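Local coordinates for short-chain dehydrogenase/reductase SDR (Paraburkholderia phymatum, PDB 5VA8) that acts as an NADP(H)-dependent oxidoreductase of the short-chain dehydrogenase/reductase family, binding its cofactor in a Rossmann-type fold, at the NADP nicotinamide-adenine-dinucleotide phosphate site and the interface of chains A and B. Numbering follows the deposited sequence. Chains: chain A/B, Short-chain dehydrogenase/reductase SDR.

Contact 1: the NADP nicotinamide-adenine-dinucleotide phosphate site. Residues chain A 22, 24-27, 46-48, 72-74, 96-99, 147-148, 165, 191-192, 194, 196, 198-199. With NAP (NADP nicotinamide-adenine-dinucleotide phosphate), chain C.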
loop_
_atom_site.group_PDB
_atom_site.type_symbol
_atom_site.label_atom_id
_atom_site.label_comp_id
_atom_site.label_asym_id
_atom_site.label_seq_id
_atom_site.Cartn_x
_atom_site.Cartn_y
_atom_site.Cartn_z
ATOM N N ALA A 22 21.982 14.465 -13.069
ATOM C CA ALA A 22 21.251 14.353 -14.330
ATOM C C ALA A 22 20.313 15.549 -14.501
ATOM O O ALA A 22 19.084 15.427 -14.581
ATOM C CB ALA A 22 20.513 13.013 -14.395
ATOM N N SER A 24 20.952 18.803 -16.435
ATOM C CA SER A 24 21.010 19.881 -17.412
ATOM C C SER A 24 19.660 20.112 -18.080
ATOM O O SER A 24 19.460 21.174 -18.683
ATOM C CB SER A 24 22.096 19.604 -18.463
ATOM O OG SER A 24 21.736 18.556 -19.353
ATOM N N LYS A 25 18.738 19.151 -17.966
ATOM C CA LYS A 25 17.417 19.219 -18.580
ATOM C C LYS A 25 16.391 18.600 -17.642
ATOM O O LYS A 25 16.731 17.882 -16.701
ATOM C CB LYS A 25 17.371 18.473 -19.925
ATOM C CG LYS A 25 18.436 18.918 -20.917
ATOM C CD LYS A 25 18.604 17.894 -22.035
ATOM C CE LYS A 25 17.285 17.610 -22.721
ATOM N NZ LYS A 25 17.400 16.603 -23.822
ATOM N N GLY A 26 15.119 18.890 -17.930
ATOM C CA GLY A 26 14.010 18.094 -17.402
ATOM C C GLY A 26 13.813 18.228 -15.902
ATOM O O GLY A 26 14.008 19.295 -15.306
ATOM N N LEU A 27 13.412 17.111 -15.284
ATOM C CA LEU A 27 13.099 17.114 -13.855
ATOM C C LEU A 27 14.317 17.459 -13.014
ATOM O O LEU A 27 14.203 18.182 -12.015
ATOM C CB LEU A 27 12.550 15.759 -13.431
ATOM C CG LEU A 27 11.291 15.325 -14.167
ATOM C CD1 LEU A 27 10.845 13.978 -13.649
ATOM C CD2 LEU A 27 10.190 16.367 -13.996
ATOM N N ALA A 46 25.687 16.241 -15.784
ATOM C CA ALA A 46 25.106 15.683 -16.998
ATOM C C ALA A 46 26.244 15.224 -17.898
ATOM O O ALA A 46 27.396 15.614 -17.705
ATOM C CB ALA A 46 24.210 16.694 -17.728
ATOM N N ARG A 47 25.907 14.406 -18.896
ATOM C CA ARG A 47 26.949 13.843 -19.750
ATOM C C ARG A 47 27.419 14.827 -20.813
ATOM O O ARG A 47 28.619 14.895 -21.105
ATOM C CB ARG A 47 26.453 12.555 -20.402
ATOM C CG ARG A 47 26.207 11.434 -19.386
ATOM C CD ARG A 47 25.417 10.286 -19.999
ATOM N NE ARG A 47 24.103 10.732 -20.461
ATOM C CZ ARG A 47 23.177 9.918 -20.959
ATOM N NH1 ARG A 47 23.411 8.615 -21.042
ATOM N NH2 ARG A 47 22.016 10.405 -21.375
ATOM N N THR A 48 26.503 15.595 -21.408
ATOM C CA THR A 48 26.845 16.369 -22.593
ATOM C C THR A 48 27.203 17.796 -22.215
ATOM O O THR A 48 26.358 18.508 -21.656
ATOM C CB THR A 48 25.682 16.357 -23.582
ATOM O OG1 THR A 48 25.159 15.026 -23.677
ATOM C CG2 THR A 48 26.151 16.805 -24.954
ATOM N N CYS A 72 29.780 14.247 -16.728
ATOM C CA CYS A 72 30.108 12.845 -16.508
ATOM C C CYS A 72 28.838 12.012 -16.579
ATOM O O CYS A 72 27.723 12.531 -16.483
ATOM C CB CYS A 72 30.793 12.624 -15.155
ATOM S SG CYS A 72 29.630 12.784 -13.774
ATOM N N ASP A 73 29.042 10.708 -16.761
ATOM C CA ASP A 73 27.993 9.702 -16.647
ATOM C C ASP A 73 27.919 9.305 -15.182
ATOM O O ASP A 73 28.841 8.673 -14.655
ATOM C CB ASP A 73 28.341 8.515 -17.545
ATOM C CG ASP A 73 27.281 7.436 -17.555
ATOM O OD1 ASP A 73 26.448 7.378 -16.634
ATOM O OD2 ASP A 73 27.314 6.619 -18.497
ATOM N N ILE A 74 26.835 9.704 -14.510
ATOM C CA ILE A 74 26.722 9.480 -13.075
ATOM C C ILE A 74 26.526 8.009 -12.739
ATOM O O ILE A 74 26.648 7.626 -11.569
ATOM C CB ILE A 74 25.572 10.350 -12.514
ATOM C CG1 ILE A 74 25.684 10.513 -10.999
ATOM C CG2 ILE A 74 24.208 9.758 -12.879
ATOM C CD1 ILE A 74 26.938 11.241 -10.555
ATOM N N ASN A 96 19.229 10.868 -9.556
ATOM C CA ASN A 96 18.562 10.907 -10.849
ATOM C C ASN A 96 19.553 10.400 -11.888
ATOM O O ASN A 96 20.767 10.537 -11.721
ATOM C CB ASN A 96 18.107 12.339 -11.182
ATOM C CG ASN A 96 17.225 12.417 -12.407
ATOM O OD1 ASN A 96 16.411 11.525 -12.656
ATOM N ND2 ASN A 96 17.354 13.508 -13.159
ATOM N N ALA A 97 19.017 9.816 -12.953
ATOM C CA ALA A 97 19.774 9.332 -14.103
ATOM C C ALA A 97 18.763 8.982 -15.175
ATOM O O ALA A 97 17.569 8.835 -14.893
ATOM C CB ALA A 97 20.645 8.108 -13.770
ATOM N N GLY A 98 19.241 8.845 -16.410
ATOM C CA GLY A 98 18.346 8.451 -17.481
ATOM C C GLY A 98 17.733 7.092 -17.208
ATOM O O GLY A 98 18.373 6.204 -16.643
ATOM N N GLY A 99 16.472 6.940 -17.614
ATOM C CA GLY A 99 15.729 5.726 -17.377
ATOM C C GLY A 99 15.946 4.684 -18.457
ATOM O O GLY A 99 16.582 4.935 -19.491
ATOM N N THR A 147 12.222 8.832 -8.833
ATOM C CA THR A 147 11.939 7.473 -9.278
ATOM C C THR A 147 10.866 7.533 -10.356
ATOM O O THR A 147 11.118 8.108 -11.422
ATOM C CB THR A 147 11.565 6.551 -8.104
ATOM O OG1 THR A 147 10.384 7.010 -7.429
ATOM C CG2 THR A 147 12.733 6.488 -7.099
ATOM N N SER A 148 9.677 6.990 -10.091
ATOM C CA SER A 148 8.655 6.868 -11.129
ATOM C C SER A 148 7.369 6.365 -10.501
ATOM O O SER A 148 7.399 5.629 -9.513
ATOM C CB SER A 148 9.089 5.893 -12.229
ATOM O OG SER A 148 8.065 5.774 -13.210
ATOM N N ARG A 165 13.477 0.392 -10.287
ATOM C CA ARG A 165 13.156 1.482 -9.377
ATOM C C ARG A 165 12.429 0.982 -8.147
ATOM O O ARG A 165 12.549 1.593 -7.077
ATOM C CB ARG A 165 12.318 2.537 -10.093
ATOM C CG ARG A 165 13.050 3.092 -11.317
ATOM C CD ARG A 165 12.286 4.290 -11.806
ATOM N NE ARG A 165 12.624 4.750 -13.150
ATOM C CZ ARG A 165 13.466 5.738 -13.438
ATOM N NH1 ARG A 165 14.168 6.352 -12.480
ATOM N NH2 ARG A 165 13.599 6.113 -14.707
ATOM N N PRO A 191 7.441 10.768 -10.247
ATOM C CA PRO A 191 6.694 11.496 -11.279
ATOM C C PRO A 191 5.710 10.590 -11.996
ATOM O O PRO A 191 6.020 9.439 -12.320
ATOM C CB PRO A 191 7.779 11.993 -12.252
ATOM C CG PRO A 191 9.086 11.477 -11.733
ATOM C CD PRO A 191 8.824 10.469 -10.649
ATOM N N GLY A 192 4.510 11.129 -12.237
ATOM C CA GLY A 192 3.655 10.662 -13.315
ATOM C C GLY A 192 4.208 11.199 -14.621
ATOM O O GLY A 192 5.430 11.291 -14.764
ATOM N N PHE A 194 5.456 13.921 -17.071
ATOM C CA PHE A 194 5.915 15.302 -17.025
ATOM C C PHE A 194 6.399 15.741 -18.399
ATOM O O PHE A 194 6.994 14.956 -19.143
ATOM C CB PHE A 194 7.026 15.476 -15.986
ATOM C CG PHE A 194 6.494 15.708 -14.600
ATOM C CD1 PHE A 194 6.551 16.972 -14.034
ATOM C CD2 PHE A 194 5.877 14.680 -13.897
ATOM C CE1 PHE A 194 6.031 17.212 -12.775
ATOM C CE2 PHE A 194 5.350 14.904 -12.633
ATOM C CZ PHE A 194 5.431 16.175 -12.067
ATOM N N THR A 196 8.625 16.839 -20.511
ATOM C CA THR A 196 10.063 16.955 -20.770
ATOM C C THR A 196 10.396 16.348 -22.129
ATOM O O THR A 196 9.541 15.784 -22.817
ATOM C CB THR A 196 10.903 16.242 -19.709
ATOM O OG1 THR A 196 10.743 14.831 -19.873
ATOM C CG2 THR A 196 10.492 16.650 -18.296
ATOM N N ARG A 198 11.915 13.699 -22.572
ATOM C CA ARG A 198 11.799 12.245 -22.510
ATOM C C ARG A 198 10.488 11.765 -23.119
ATOM O O ARG A 198 10.460 10.756 -23.832
ATOM C CB ARG A 198 11.924 11.766 -21.062
ATOM N N ILE A 199 9.391 12.478 -22.861
ATOM C CA ILE A 199 8.104 12.000 -23.352
ATOM C C ILE A 199 7.853 12.397 -24.797
ATOM O O ILE A 199 6.964 11.826 -25.440
ATOM C CB ILE A 199 6.937 12.495 -22.480
ATOM C CG1 ILE A 199 6.654 13.969 -22.744
ATOM C CG2 ILE A 199 7.239 12.248 -21.014
ATOM C CD1 ILE A 199 5.354 14.443 -22.132
HETATM P PA NAP C . 15.218 14.519 -19.624
HETATM O O1A NAP C . 14.396 15.725 -19.836
HETATM O O2A NAP C . 15.663 13.789 -20.873
HETATM O O5B NAP C . 16.488 14.978 -18.759
HETATM C C5B NAP C . 17.471 13.997 -18.399
HETATM C C4B NAP C . 18.670 14.742 -17.880
HETATM O O4B NAP C . 19.566 13.797 -17.258
HETATM C C3B NAP C . 19.504 15.455 -18.944
HETATM O O3B NAP C . 20.127 16.596 -18.370
HETATM C C2B NAP C . 20.540 14.390 -19.294
HETATM O O2B NAP C . 21.663 15.017 -19.954
HETATM C C1B NAP C . 20.827 13.837 -17.896
HETATM N N9A NAP C . 21.362 12.480 -17.876
HETATM C C8A NAP C . 20.760 11.353 -18.370
HETATM N N7A NAP C . 21.414 10.243 -18.121
HETATM C C5A NAP C . 22.533 10.671 -17.421
HETATM C C6A NAP C . 23.635 9.980 -16.881
HETATM N N6A NAP C . 23.794 8.654 -16.962
HETATM N N1A NAP C . 24.588 10.705 -16.255
HETATM C C2A NAP C . 24.429 12.033 -16.168
HETATM N N3A NAP C . 23.434 12.792 -16.638
HETATM C C4A NAP C . 22.515 12.047 -17.262
HETATM O O3 NAP C . 14.449 13.457 -18.707
HETATM P PN NAP C . 13.391 13.611 -17.515
HETATM O O1N NAP C . 13.770 14.753 -16.660
HETATM O O2N NAP C . 12.038 13.574 -18.109
HETATM O O5D NAP C . 13.649 12.232 -16.753
HETATM C C5D NAP C . 14.491 12.165 -15.584
HETATM C C4D NAP C . 14.268 10.801 -14.981
HETATM O O4D NAP C . 12.893 10.706 -14.540
HETATM C C3D NAP C . 14.489 9.614 -15.926
HETATM O O3D NAP C . 15.026 8.497 -15.216
HETATM C C2D NAP C . 13.072 9.300 -16.395
HETATM O O2D NAP C . 12.883 7.964 -16.851
HETATM C C1D NAP C . 12.324 9.554 -15.090
HETATM N N1N NAP C . 10.870 9.792 -15.262
HETATM C C2N NAP C . 10.434 10.694 -16.158
HETATM C C3N NAP C . 9.085 10.954 -16.269
HETATM C C7N NAP C . 8.476 11.945 -17.215
HETATM O O7N NAP C . 7.287 11.798 -17.555
HETATM N N7N NAP C . 9.268 12.864 -17.760
HETATM C C4N NAP C . 8.215 10.320 -15.385
HETATM C C5N NAP C . 8.699 9.387 -14.484
HETATM C C6N NAP C . 10.035 9.121 -14.447
HETATM P P2B NAP C . 22.716 14.154 -20.819
HETATM O O1X NAP C . 23.488 13.328 -19.845
HETATM O O2X NAP C . 21.918 13.301 -21.807
HETATM O O3X NAP C . 23.561 15.226 -21.536
HETATM O O HOH W 1 16.153 15.096 -15.445
HETATM O O HOH W 2 21.284 6.645 -17.435
HETATM O O HOH W 3 23.736 17.796 -20.972
#

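Contact 2: the interface of chains A and B. Residues chain A 125, 128-129, 132, 171, 175, 178-179; chain B 105, 108, 113, 159.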
loop_
_atom_site.group_PDB
_atom_site.type_symbol
_atom_site.label_atom_id
_atom_site.label_comp_id
_atom_site.label_asym_id
_atom_site.label_seq_id
_atom_site.Cartn_x
_atom_site.Cartn_y
_atom_site.Cartn_z
ATOM N N ILE A 125 22.124 4.341 -4.690
ATOM C CA ILE A 125 22.592 3.710 -3.452
ATOM C C ILE A 125 24.050 4.060 -3.183
ATOM O O ILE A 125 24.436 4.385 -2.047
ATOM C CB ILE A 125 22.370 2.188 -3.523
ATOM C CG1 ILE A 125 20.873 1.881 -3.450
ATOM C CG2 ILE A 125 23.115 1.453 -2.378
ATOM C CD1 ILE A 125 20.526 0.413 -3.683
ATOM N N ILE A 128 24.384 7.667 -2.031
ATOM C CA ILE A 128 24.032 7.760 -0.615
ATOM C C ILE A 128 25.185 7.259 0.243
ATOM O O ILE A 128 25.597 7.920 1.200
ATOM C CB ILE A 128 22.732 6.996 -0.319
ATOM C CG1 ILE A 128 21.567 7.721 -0.995
ATOM C CG2 ILE A 128 22.522 6.883 1.190
ATOM C CD1 ILE A 128 20.268 6.954 -1.009
ATOM N N ARG A 129 25.742 6.096 -0.100
ATOM C CA ARG A 129 26.825 5.555 0.719
ATOM C C ARG A 129 28.001 6.522 0.783
ATOM O O ARG A 129 28.648 6.662 1.834
ATOM C CB ARG A 129 27.267 4.193 0.177
ATOM C CG ARG A 129 28.240 3.484 1.099
ATOM C CD ARG A 129 28.520 2.058 0.667
ATOM N NE ARG A 129 29.220 1.979 -0.613
ATOM C CZ ARG A 129 30.528 2.174 -0.766
ATOM N NH1 ARG A 129 31.292 2.480 0.278
ATOM N NH2 ARG A 129 31.077 2.061 -1.972
ATOM N N ILE A 132 26.550 9.910 3.016
ATOM C CA ILE A 132 25.735 9.838 4.230
ATOM C C ILE A 132 26.567 10.132 5.478
ATOM O O ILE A 132 26.067 10.752 6.427
ATOM C CB ILE A 132 25.031 8.465 4.303
ATOM C CG1 ILE A 132 24.021 8.420 5.461
ATOM C CG2 ILE A 132 26.043 7.325 4.421
ATOM C CD1 ILE A 132 22.950 9.513 5.388
ATOM N N PHE A 171 14.955 -0.784 -0.841
ATOM C CA PHE A 171 16.158 -0.543 -0.048
ATOM C C PHE A 171 16.076 0.787 0.692
ATOM O O PHE A 171 16.449 0.871 1.873
ATOM C CB PHE A 171 17.407 -0.569 -0.937
ATOM C CG PHE A 171 18.631 -0.036 -0.235
ATOM C CD1 PHE A 171 19.276 -0.796 0.721
ATOM C CD2 PHE A 171 19.090 1.246 -0.510
ATOM C CE1 PHE A 171 20.388 -0.291 1.403
ATOM C CE2 PHE A 171 20.200 1.758 0.156
ATOM C CZ PHE A 171 20.852 0.982 1.098
ATOM N N VAL A 175 17.155 2.243 4.787
ATOM C CA VAL A 175 18.193 3.208 5.135
ATOM C C VAL A 175 17.578 4.512 5.647
ATOM O O VAL A 175 18.124 5.146 6.556
ATOM C CB VAL A 175 19.151 3.436 3.945
ATOM C CG1 VAL A 175 18.442 4.057 2.762
ATOM C CG2 VAL A 175 20.334 4.305 4.377
ATOM N N LYS A 178 17.040 3.991 9.225
ATOM C CA LYS A 178 18.305 3.771 9.924
ATOM C C LYS A 178 18.999 5.087 10.262
ATOM O O LYS A 178 19.561 5.240 11.359
ATOM C CB LYS A 178 19.212 2.897 9.050
ATOM C CG LYS A 178 20.584 2.624 9.639
ATOM C CD LYS A 178 20.439 1.845 10.929
ATOM C CE LYS A 178 21.132 0.500 10.846
ATOM N NZ LYS A 178 20.938 -0.263 12.107
ATOM N N VAL A 179 18.995 6.042 9.327
ATOM C CA VAL A 179 19.754 7.276 9.495
ATOM C C VAL A 179 18.910 8.411 10.053
ATOM O O VAL A 179 19.451 9.486 10.363
ATOM C CB VAL A 179 20.420 7.719 8.173
ATOM C CG1 VAL A 179 21.317 6.613 7.645
ATOM C CG2 VAL A 179 19.374 8.106 7.129
ATOM N N PHE B 105 24.268 -1.296 5.633
ATOM C CA PHE B 105 24.284 -0.881 4.235
ATOM C C PHE B 105 25.626 -0.286 3.819
ATOM O O PHE B 105 26.011 -0.389 2.648
ATOM C CB PHE B 105 23.136 0.105 3.964
ATOM C CG PHE B 105 23.365 1.506 4.492
ATOM C CD1 PHE B 105 23.772 2.519 3.638
ATOM C CD2 PHE B 105 23.121 1.818 5.824
ATOM C CE1 PHE B 105 23.967 3.809 4.095
ATOM C CE2 PHE B 105 23.323 3.116 6.299
ATOM C CZ PHE B 105 23.748 4.113 5.427
ATOM N N PHE B 108 27.851 -3.016 2.254
ATOM C CA PHE B 108 27.489 -3.706 1.018
ATOM C C PHE B 108 28.408 -3.258 -0.111
ATOM O O PHE B 108 28.546 -2.057 -0.369
ATOM C CB PHE B 108 26.047 -3.407 0.609
ATOM C CG PHE B 108 24.999 -3.835 1.607
ATOM C CD1 PHE B 108 25.232 -4.851 2.516
ATOM C CD2 PHE B 108 23.762 -3.210 1.613
ATOM C CE1 PHE B 108 24.252 -5.227 3.422
ATOM C CE2 PHE B 108 22.771 -3.572 2.510
ATOM C CZ PHE B 108 23.010 -4.579 3.417
ATOM N N TRP B 113 25.620 -6.457 -4.118
ATOM C CA TRP B 113 24.358 -6.083 -4.746
ATOM C C TRP B 113 24.072 -6.932 -5.977
ATOM O O TRP B 113 22.955 -7.431 -6.150
ATOM C CB TRP B 113 24.384 -4.596 -5.109
ATOM C CG TRP B 113 24.024 -3.721 -3.954
ATOM C CD1 TRP B 113 24.836 -2.840 -3.290
ATOM C CD2 TRP B 113 22.753 -3.663 -3.312
ATOM N NE1 TRP B 113 24.132 -2.224 -2.272
ATOM C CE2 TRP B 113 22.852 -2.717 -2.266
ATOM C CE3 TRP B 113 21.534 -4.315 -3.524
ATOM C CZ2 TRP B 113 21.769 -2.407 -1.436
ATOM C CZ3 TRP B 113 20.460 -4.019 -2.676
ATOM C CH2 TRP B 113 20.589 -3.069 -1.664
ATOM N N GLY B 159 19.192 -5.309 4.118
ATOM C CA GLY B 159 19.070 -4.360 3.022
ATOM C C GLY B 159 19.158 -4.985 1.641
ATOM O O GLY B 159 18.490 -4.528 0.713
#

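Contact 1: the NADP nicotinamide-adenine-dinucleotide phosphate site
The backbone turns through positive phi at A:Ala22 (57°) and again at A:Gly26, where helix 26-37 begins, so that the glycine-containing Rossmann loop of the short-chain dehydrogenases runs beneath the NADP diphosphate. At that helix start A:Leu27 N gives a hydrogen bond to O1N of the nicotinamide-side phosphate, and the positive end of the helix dipole may ease its charge. A:Arg47 follows strand 41-46 and reads the 2'-phosphate that distinguishes NADP from NAD. Its chain, bent at chi3 (-61°), carries CG over the six-membered adenine ring and NE over the five-membered one, while the guanidinium grips the phosphate side-on: NE lies 2.7 Å from O1X in a salt bridge, and NH2 reaches O2X, both nearly in plane. O1X also accepts from A:Arg47 N. A:Thr48 holds O3X with its N and, at 2.7 Å, with OG1. At the adenine rim A:Ile74 N meets N1A at 3.0 Å, and N6A donates to A:Asp73 OD1 from above the carboxylate plane. A:Arg165, extended from CG to NE, brings NH2 to 2.8 Å from O3D of the nicotinamide ribose, whose hydroxyl donates in turn to A:Ala97 O. Beyond it A:Pro191 CG covers one nicotinamide face in a CH-pi contact. A:Phe194 N binds carboxamide O7N at 2.8 Å, nearly straight (170°), which holds the carboxamide and should help set the orientation of the nicotinamide.

Contact 2: the interface of chains A and B
A chi1 of 168° sets CG of A:Phe171 anti to its backbone N, and chi1 of 76° puts CG of B:Phe105 in the crowded position between backbone N and carbonyl carbon; with these torsions the two side chains cross at about a right angle. B:Phe105 enters from the 3-10 helix 105-107 of its chain and lays its ring against helices 110-138 and 159-179 of chain A. A:Val175, with CG2 anti to its backbone N, points that methyl at the middle of one ring face, 3.6 Å from the centroid, a CH-pi contact. A:Ile132 crosses the phenyl obliquely and brings CG2 within 4.1 Å of CZ at the ring tip, where A:Val179 CG1 also approaches. At the root of the same side chain, B:Phe105 CB lies in the plane of the A:Phe171 ring, 3.8 Å from CZ, so it touches an edge rather than a face. A face of A:Phe171 is turned instead to B:Trp113: the indole stands at 90° to it and drives the rim of its benzo ring inward, CH2 coming within 3.5 Å of CD1, an edge-to-face pair. A:Ile125 meets the tryptophan tip to tip, with CD1 over the rim of an indole face, 3.8 Å from CZ2. The patch is held by carbon packing, without polar bonding between the chains, and the interlocked ring orientations should restrict sliding. Since the interface is two-fold symmetric, the same cluster recurs with the chains exchanged. It thus joins two subunits through the long helices that commonly pair in SDR oligomers, probably supporting the tetramer present in the deposited assembly.

About 22 Å separates the centres of the C-alpha atoms of contact 1 and contact 2, and no residue belongs to both. Helix 159-179 links them: A:Arg165, in its first half, faces the cofactor, whereas A:Phe171, A:Val175, A:Lys178 and A:Val179, further along, face chain B. Subunit packing could therefore steady the helix that presents a cofactor-binding arginine, although the structure alone does not show coupling between the sites. Helix 110-138 takes part in contact 2 from both chains. As every copy contains both sites, the deposited tetramer repeats this pairing of cofactor pocket and subunit boundary.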